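Local structure of cellulase (Xanthomonas axonopodis pv. citri, 5HOS) at residues V244-G249 against C280-N285; S133-L138 against Q166-A171; D51-Y54 against D58-A61. The protein probably hydrolyses internal beta-1,4-glucosidic bonds of cellulose, as an endo-beta-1,4-glucanase of glycosyl hydrolase family 5. All blocks are in the same frame, centred on the assembly; numbering follows the deposited sequence.

Interaction 1 (V244-G249 against C280-N285)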
loop_
_atom_site.group_PDB
_atom_site.type_symbol
_atom_site.label_atom_id
_atom_site.label_comp_id
_atom_site.label_asym_id
_atom_site.label_seq_id
_atom_site.Cartn_x
_atom_site.Cartn_y
_atom_site.Cartn_z
ATOM N N VAL A 244 -18.205 -12.642 0.440
ATOM C CA VAL A 244 -19.423 -12.869 -0.351
ATOM C C VAL A 244 -19.506 -14.314 -0.866
ATOM O O VAL A 244 -20.576 -14.913 -0.843
ATOM C CB VAL A 244 -19.513 -11.862 -1.536
ATOM C CG1 VAL A 244 -20.671 -12.198 -2.476
ATOM C CG2 VAL A 244 -19.645 -10.431 -1.017
ATOM N N SER A 245 -18.376 -14.852 -1.329
ATOM C CA SER A 245 -18.311 -16.192 -1.902
ATOM C C SER A 245 -16.896 -16.738 -1.857
ATOM O O SER A 245 -15.936 -16.002 -1.599
ATOM C CB SER A 245 -18.792 -16.185 -3.363
ATOM O OG SER A 245 -17.734 -15.931 -4.282
ATOM N N ALA A 246 -16.784 -18.028 -2.168
ATOM C CA ALA A 246 -15.501 -18.730 -2.223
ATOM C C ALA A 246 -14.631 -18.318 -3.404
ATOM O O ALA A 246 -13.455 -18.677 -3.445
ATOM C CB ALA A 246 -15.733 -20.237 -2.260
ATOM N N THR A 247 -15.211 -17.600 -4.367
ATOM C CA THR A 247 -14.511 -17.154 -5.564
ATOM C C THR A 247 -14.563 -15.627 -5.791
ATOM O O THR A 247 -14.045 -15.148 -6.803
ATOM C CB THR A 247 -15.109 -17.853 -6.799
ATOM O OG1 THR A 247 -16.513 -17.584 -6.855
ATOM C CG2 THR A 247 -14.900 -19.369 -6.721
ATOM N N VAL A 248 -15.150 -14.870 -4.859
ATOM C CA VAL A 248 -15.349 -13.415 -5.038
ATOM C C VAL A 248 -14.040 -12.613 -5.186
ATOM O O VAL A 248 -14.025 -11.565 -5.839
ATOM C CB VAL A 248 -16.251 -12.803 -3.923
ATOM C CG1 VAL A 248 -15.524 -12.720 -2.581
ATOM C CG2 VAL A 248 -16.764 -11.427 -4.334
ATOM N N GLY A 249 -12.953 -13.101 -4.588
ATOM C CA GLY A 249 -11.648 -12.468 -4.744
ATOM C C GLY A 249 -11.173 -12.530 -6.179
ATOM O O GLY A 249 -10.877 -11.505 -6.795
ATOM N N CYS A 280 -14.345 -17.290 3.524
ATOM C CA CYS A 280 -13.201 -16.385 3.369
ATOM C C CYS A 280 -11.898 -17.143 3.099
ATOM O O CYS A 280 -11.096 -16.727 2.254
ATOM C CB CYS A 280 -13.039 -15.482 4.597
ATOM S SG CYS A 280 -14.203 -14.096 4.702
ATOM N N ASN A 281 -11.694 -18.259 3.799
ATOM C CA ASN A 281 -10.488 -19.065 3.599
ATOM C C ASN A 281 -10.365 -19.597 2.172
ATOM O O ASN A 281 -9.287 -19.539 1.583
ATOM C CB ASN A 281 -10.414 -20.200 4.626
ATOM C CG ASN A 281 -10.167 -19.692 6.045
ATOM O OD1 ASN A 281 -9.777 -18.538 6.253
ATOM N ND2 ASN A 281 -10.397 -20.557 7.030
ATOM N N LEU A 282 -11.471 -20.088 1.613
ATOM C CA LEU A 282 -11.498 -20.511 0.206
ATOM C C LEU A 282 -11.219 -19.348 -0.741
ATOM O O LEU A 282 -10.418 -19.482 -1.669
ATOM C CB LEU A 282 -12.843 -21.145 -0.157
ATOM C CG LEU A 282 -13.120 -22.517 0.467
ATOM C CD1 LEU A 282 -14.588 -22.888 0.322
ATOM C CD2 LEU A 282 -12.231 -23.593 -0.151
ATOM N N ALA A 283 -11.880 -18.218 -0.494
ATOM C CA ALA A 283 -11.686 -16.996 -1.306
ATOM C C ALA A 283 -10.249 -16.485 -1.262
ATOM O O ALA A 283 -9.670 -16.146 -2.301
ATOM C CB ALA A 283 -12.645 -15.902 -0.858
ATOM N N LEU A 284 -9.673 -16.453 -0.059
ATOM C CA LEU A 284 -8.304 -15.984 0.126
ATOM C C LEU A 284 -7.321 -16.865 -0.636
ATOM O O LEU A 284 -6.517 -16.358 -1.425
ATOM C CB LEU A 284 -7.936 -15.941 1.610
ATOM C CG LEU A 284 -6.516 -15.493 1.965
ATOM C CD1 LEU A 284 -6.244 -14.095 1.431
ATOM C CD2 LEU A 284 -6.313 -15.541 3.471
ATOM N N ASN A 285 -7.392 -18.178 -0.396
ATOM C CA ASN A 285 -6.561 -19.156 -1.115
ATOM C C ASN A 285 -6.648 -19.010 -2.621
ATOM O O ASN A 285 -5.628 -18.993 -3.317
ATOM C CB ASN A 285 -6.956 -20.598 -0.746
ATOM C CG ASN A 285 -5.993 -21.229 0.228
ATOM O OD1 ASN A 285 -4.826 -21.424 -0.100
ATOM N ND2 ASN A 285 -6.471 -21.553 1.432
#
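The carbonyl oxygen of Ala246 lies against helix 278-293: Ala283 CA is 3.2 Å from Ala246 O, with an angle at the hydrogen of 136°, a CA-H...O contact. The same oxygen is also near the methyl of Ala283, since Ala246 O and Ala283 CB are 3.9 Å apart. One residue earlier the chain presents a second carbonyl, and Ser245 O sits 3.4 Å from Ala283 CB. The small methyl of Ala283 therefore rests against two consecutive carbonyl oxygens of the turn, Ser245 O the nearer, which allows the backbones to come close: the CA atoms of Ala246 and Ala283 are 4.3 Å apart. The Ala246 methyl makes the apolar half of the contact. It packs on the side of Leu282, with 3.7 Å from Ala246 CB to Leu282 CB, while Leu282 CD1 reaches the same methyl. Leu282 CG stands anti to its own carbonyl carbon (chi1 -70°), and past CG the side chain runs on extended, which lays CB and CD1 both along that methyl.

What shapes the turn is Ser245. Its OG accepts from Thr247 N at 3.0 Å, with an N-H...O angle of 151°, which makes an ST turn and carries the chain into the N-cap position at Thr247.

Residues 248-249 then begin helix 248-262, and 280-285 belong to helix 278-293. These are successive outer helices of the barrel, one leading into strand 267-273 and the other into strand 298-306. Leu232, just past strand 224-231, packs against both Val248 and Ala283, the Cys243-Cys280 disulfide ties the approach to this turn onto the second helix, and helix 330-341 covers another side of that helix through Ile332.

Interaction 2 (S133-L138 against Q166-A171)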
loop_
_atom_site.group_PDB
_atom_site.type_symbol
_atom_site.label_atom_id
_atom_site.label_comp_id
_atom_site.label_asym_id
_atom_site.label_seq_id
_atom_site.Cartn_x
_atom_site.Cartn_y
_atom_site.Cartn_z
ATOM N N SER A 133 2.702 20.894 -7.157
ATOM C CA SER A 133 4.041 21.229 -6.667
ATOM C C SER A 133 4.272 20.832 -5.207
ATOM O O SER A 133 5.363 20.419 -4.849
ATOM C CB SER A 133 4.325 22.733 -6.845
ATOM O OG SER A 133 3.452 23.521 -6.047
ATOM N N THR A 134 3.248 20.965 -4.367
ATOM C CA THR A 134 3.355 20.565 -2.971
ATOM C C THR A 134 3.588 19.052 -2.809
ATOM O O THR A 134 4.408 18.623 -1.992
ATOM C CB THR A 134 2.114 21.028 -2.192
ATOM O OG1 THR A 134 2.110 22.463 -2.163
ATOM C CG2 THR A 134 2.109 20.499 -0.762
ATOM N N PHE A 135 2.873 18.264 -3.600
ATOM C CA PHE A 135 3.032 16.816 -3.616
ATOM C C PHE A 135 4.390 16.427 -4.199
ATOM O O PHE A 135 5.086 15.553 -3.646
ATOM C CB PHE A 135 1.866 16.189 -4.396
ATOM C CG PHE A 135 1.816 14.680 -4.355
ATOM C CD1 PHE A 135 1.961 13.975 -3.152
ATOM C CD2 PHE A 135 1.566 13.965 -5.514
ATOM C CE1 PHE A 135 1.885 12.596 -3.122
ATOM C CE2 PHE A 135 1.491 12.579 -5.490
ATOM C CZ PHE A 135 1.656 11.897 -4.296
ATOM N N ASN A 136 4.777 17.089 -5.287
ATOM C CA ASN A 136 6.094 16.878 -5.895
ATOM C C ASN A 136 7.235 17.062 -4.895
ATOM O O ASN A 136 8.191 16.288 -4.891
ATOM C CB ASN A 136 6.337 17.842 -7.060
ATOM C CG ASN A 136 5.534 17.508 -8.304
ATOM O OD1 ASN A 136 4.940 16.437 -8.431
ATOM N ND2 ASN A 136 5.524 18.445 -9.247
ATOM N N ASP A 137 7.137 18.096 -4.059
ATOM C CA ASP A 137 8.212 18.397 -3.119
ATOM C C ASP A 137 8.378 17.304 -2.067
ATOM O O ASP A 137 9.501 16.960 -1.727
ATOM C CB ASP A 137 8.006 19.739 -2.438
ATOM C CG ASP A 137 9.175 20.116 -1.580
ATOM O OD1 ASP A 137 10.224 20.480 -2.149
ATOM O OD2 ASP A 137 9.062 19.997 -0.341
ATOM N N LEU A 138 7.266 16.768 -1.550
ATOM C CA LEU A 138 7.349 15.605 -0.646
ATOM C C LEU A 138 8.158 14.485 -1.286
ATOM O O LEU A 138 9.112 13.978 -0.689
ATOM C CB LEU A 138 5.960 15.063 -0.284
ATOM C CG LEU A 138 5.916 13.730 0.487
ATOM C CD1 LEU A 138 6.519 13.866 1.870
ATOM C CD2 LEU A 138 4.499 13.186 0.572
ATOM N N GLN A 166 -8.677 11.374 -13.825
ATOM C CA GLN A 166 -7.784 12.058 -14.776
ATOM C C GLN A 166 -6.891 13.103 -14.078
ATOM O O GLN A 166 -5.697 13.211 -14.378
ATOM C CB GLN A 166 -8.583 12.690 -15.928
ATOM C CG GLN A 166 -7.764 12.898 -17.196
ATOM C CD GLN A 166 -7.232 11.592 -17.810
ATOM O OE1 GLN A 166 -8.002 10.705 -18.224
ATOM N NE2 GLN A 166 -5.913 11.471 -17.874
ATOM N N ALA A 167 -7.466 13.861 -13.143
ATOM C CA ALA A 167 -6.703 14.844 -12.372
ATOM C C ALA A 167 -5.690 14.147 -11.481
ATOM O O ALA A 167 -4.568 14.633 -11.317
ATOM C CB ALA A 167 -7.620 15.706 -11.522
ATOM N N TRP A 168 -6.089 13.014 -10.900
ATOM C CA TRP A 168 -5.165 12.226 -10.094
ATOM C C TRP A 168 -3.996 11.706 -10.943
ATOM O O TRP A 168 -2.849 11.821 -10.532
ATOM C CB TRP A 168 -5.848 11.062 -9.371
ATOM C CG TRP A 168 -4.806 10.180 -8.789
ATOM C CD1 TRP A 168 -4.487 8.925 -9.190
ATOM C CD2 TRP A 168 -3.842 10.542 -7.792
ATOM N NE1 TRP A 168 -3.418 8.459 -8.477
ATOM C CE2 TRP A 168 -2.994 9.433 -7.617
ATOM C CE3 TRP A 168 -3.616 11.696 -7.026
ATOM C CZ2 TRP A 168 -1.941 9.435 -6.698
ATOM C CZ3 TRP A 168 -2.577 11.696 -6.108
ATOM C CH2 TRP A 168 -1.752 10.574 -5.953
ATOM N N ALA A 169 -4.286 11.145 -12.110
ATOM C CA ALA A 169 -3.224 10.642 -12.995
ATOM C C ALA A 169 -2.199 11.718 -13.338
ATOM O O ALA A 169 -1.019 11.425 -13.408
ATOM C CB ALA A 169 -3.801 10.048 -14.270
ATOM N N THR A 170 -2.654 12.954 -13.554
ATOM C CA THR A 170 -1.752 14.082 -13.818
ATOM C C THR A 170 -0.839 14.380 -12.620
ATOM O O THR A 170 0.362 14.557 -12.797
ATOM C CB THR A 170 -2.555 15.334 -14.214
ATOM O OG1 THR A 170 -3.317 15.023 -15.382
ATOM C CG2 THR A 170 -1.638 16.537 -14.495
ATOM N N ALA A 171 -1.418 14.403 -11.411
ATOM C CA ALA A 171 -0.644 14.564 -10.187
ATOM C C ALA A 171 0.351 13.409 -9.979
ATOM O O ALA A 171 1.520 13.643 -9.667
ATOM C CB ALA A 171 -1.578 14.675 -8.984
#
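Two buried aromatic groups meet here, the phenyl ring of Phe135 and the six-membered ring of Trp168. They are turned obliquely, with planes 46° apart and centroids separated by 5.8 Å, so the pair is neither a stack nor a T-shape. The touch itself is narrow: one corner of the indole, Trp168 CH2, comes 3.8 Å from Phe135 CE2 and 4.0 Å from Phe135 CZ. At the edge of the phenyl ring, close to its plane, lies the carbonyl oxygen of Ala171, with 4.2 Å between Phe135 CD2 and Ala171 O. The ring of Trp139, one turn on, meets Phe135 almost perpendicularly, and Met157 touches both Phe135 and Trp168.

The two side chains approach at about a right angle, each leaving its own helix. In Phe135 CG is placed opposite the backbone N (chi1 -173°), which sends the ring across toward helix 165-181. Trp168 has a similar first torsion, and its long indole spans the rest of the gap although the side chain sets off across it, not straight at Phe135. The nearest CA atoms of the two segments, those of Phe135 and Ala171, are 7.9 Å from each other.

Farther back, Gln166 O accepts both Thr170 N and Thr170 OG1, which arrive from opposite faces of its carbonyl plane.

The segments belong to helices 132-145 and 165-181, neighbours on the outside of the barrel that flank strand 152-155 in the chain. Chemically the contact is apolar, resting on shape and dispersion rather than on directional bonds. The indole N-H takes no part in it, because Trp168 NE1 donates to the carbonyl of Pro191 and is satisfied there, leaving the benzene side of the indole to meet Phe135.

Interaction 3 (D51-Y54 against D58-A61)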
loop_
_atom_site.group_PDB
_atom_site.type_symbol
_atom_site.label_atom_id
_atom_site.label_comp_id
_atom_site.label_asym_id
_atom_site.label_seq_id
_atom_site.Cartn_x
_atom_site.Cartn_y
_atom_site.Cartn_z
ATOM N N ASP A 51 -0.131 8.681 20.650
ATOM C CA ASP A 51 -1.074 8.778 19.523
ATOM C C ASP A 51 -0.789 7.801 18.377
ATOM O O ASP A 51 -1.715 7.369 17.689
ATOM C CB ASP A 51 -1.073 10.200 18.961
ATOM C CG ASP A 51 -1.530 11.211 19.970
ATOM O OD1 ASP A 51 -2.596 10.982 20.571
ATOM O OD2 ASP A 51 -0.827 12.223 20.156
ATOM N N TYR A 52 0.487 7.492 18.155
ATOM C CA TYR A 52 0.905 6.583 17.091
ATOM C C TYR A 52 2.223 5.903 17.484
ATOM O O TYR A 52 2.872 6.317 18.442
ATOM C CB TYR A 52 1.076 7.368 15.785
ATOM C CG TYR A 52 2.244 8.343 15.780
ATOM C CD1 TYR A 52 2.117 9.620 16.316
ATOM C CD2 TYR A 52 3.479 7.985 15.214
ATOM C CE1 TYR A 52 3.178 10.517 16.303
ATOM C CE2 TYR A 52 4.548 8.871 15.208
ATOM C CZ TYR A 52 4.396 10.131 15.741
ATOM O OH TYR A 52 5.452 11.011 15.726
ATOM N N ARG A 53 2.605 4.876 16.725
ATOM C CA ARG A 53 3.800 4.067 17.001
ATOM C C ARG A 53 4.435 3.604 15.698
ATOM O O ARG A 53 3.761 3.528 14.669
ATOM C CB ARG A 53 3.429 2.821 17.820
ATOM C CG ARG A 53 2.463 1.877 17.106
ATOM C CD ARG A 53 2.246 0.561 17.831
ATOM N NE ARG A 53 3.390 -0.353 17.742
ATOM C CZ ARG A 53 4.321 -0.542 18.684
ATOM N NH1 ARG A 53 4.302 0.128 19.842
ATOM N NH2 ARG A 53 5.299 -1.422 18.465
ATOM N N TYR A 54 5.724 3.283 15.763
ATOM C CA TYR A 54 6.396 2.524 14.715
ATOM C C TYR A 54 6.619 1.093 15.217
ATOM O O TYR A 54 6.600 0.848 16.427
ATOM C CB TYR A 54 7.710 3.205 14.303
ATOM C CG TYR A 54 7.504 4.321 13.298
ATOM C CD1 TYR A 54 6.906 5.522 13.670
ATOM C CD2 TYR A 54 7.896 4.171 11.963
ATOM C CE1 TYR A 54 6.698 6.541 12.751
ATOM C CE2 TYR A 54 7.695 5.185 11.038
ATOM C CZ TYR A 54 7.098 6.366 11.431
ATOM O OH TYR A 54 6.899 7.373 10.519
ATOM N N ASP A 58 11.544 -6.728 16.332
ATOM C CA ASP A 58 11.120 -8.139 16.296
ATOM C C ASP A 58 9.785 -8.398 15.567
ATOM O O ASP A 58 9.473 -9.542 15.252
ATOM C CB ASP A 58 11.147 -8.798 17.695
ATOM C CG ASP A 58 10.099 -8.243 18.662
ATOM O OD1 ASP A 58 9.298 -7.370 18.287
ATOM O OD2 ASP A 58 10.085 -8.698 19.826
ATOM N N GLU A 59 9.016 -7.346 15.287
ATOM C CA GLU A 59 7.814 -7.480 14.459
ATOM C C GLU A 59 8.194 -7.897 13.032
ATOM O O GLU A 59 7.570 -8.788 12.449
ATOM C CB GLU A 59 6.988 -6.193 14.494
ATOM C CG GLU A 59 6.381 -5.937 15.880
ATOM C CD GLU A 59 5.537 -4.678 15.951
ATOM O OE1 GLU A 59 4.647 -4.528 15.096
ATOM O OE2 GLU A 59 5.759 -3.841 16.862
ATOM N N TYR A 60 9.282 -7.325 12.525
ATOM C CA TYR A 60 9.789 -7.676 11.198
ATOM C C TYR A 60 10.273 -9.124 11.195
ATOM O O TYR A 60 9.924 -9.893 10.304
ATOM C CB TYR A 60 10.906 -6.722 10.760
ATOM C CG TYR A 60 10.483 -5.267 10.730
ATOM C CD1 TYR A 60 10.560 -4.472 11.871
ATOM C CD2 TYR A 60 10.008 -4.678 9.559
ATOM C CE1 TYR A 60 10.175 -3.146 11.849
ATOM C CE2 TYR A 60 9.623 -3.351 9.528
ATOM C CZ TYR A 60 9.696 -2.589 10.680
ATOM O OH TYR A 60 9.317 -1.262 10.669
ATOM N N ALA A 61 11.058 -9.499 12.202
ATOM C CA ALA A 61 11.551 -10.874 12.327
ATOM C C ALA A 61 10.402 -11.899 12.344
ATOM O O ALA A 61 10.494 -12.924 11.688
ATOM C CB ALA A 61 12.427 -11.026 13.558
HETATM O O HOH W 1 3.366 -2.249 15.645
#
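Arg53 and Glu59 reach for each other from opposite directions and close a salt bridge, with 2.9 Å between Arg53 NH2 and Glu59 OE2. The hydrogen bond is bent, at 141° about the hydrogen. OE2 is met nearly along its C-O axis; the planes of the two flat groups are 19° apart, and OE2 sits somewhat out of the guanidinium plane.

A water makes a second bridge beside the first. Lying in the guanidinium plane at its edge, it accepts from Arg53 NE at 2.8 Å and donates to Glu59 OE1 at 2.7 Å. Both carboxylate oxygens are therefore engaged, and together the two links should restrict the rotation of both groups. A bend at chi3 (-73°) turns the guanidinium so that NE and NH2 both face the acid, while Glu59 reaches out extended beyond CG. OE2 also accepts from Ala56 N, the residue just before helix 57-65. Arg53 makes a cation-pi contact with Trp309.

The bridge joins the loop after strand 29-34 to the first turn of helix 57-65. Arg53 pairs through its backbone with Gly36, Tyr52 and Tyr54 both hydrogen-bond Gln92 of helix 90-105, and Tyr54 packs against strand 70-75, the next strand of the barrel.

How the interactions relate
All three contacts belong to one closed eight-stranded parallel beta/alpha barrel and follow one another along the chain, interaction 3 first, then 2, then 1. Each involves the opening turns of outer helices; interaction 1 adds the turn leading into its helix, interaction 3 the loop leaving the first strand. They therefore sit toward the C-terminal ends of the strands, where family 5 enzymes carry their active site, but out in the helical layer, and nothing places their residues in that site. Interactions 1 and 2 are on opposite sides of the chain's centre, 36 Å apart centre to centre, with interaction 3 about 30 Å from either. The closest, 2 and 3, leave about 11 Å between nearest atoms.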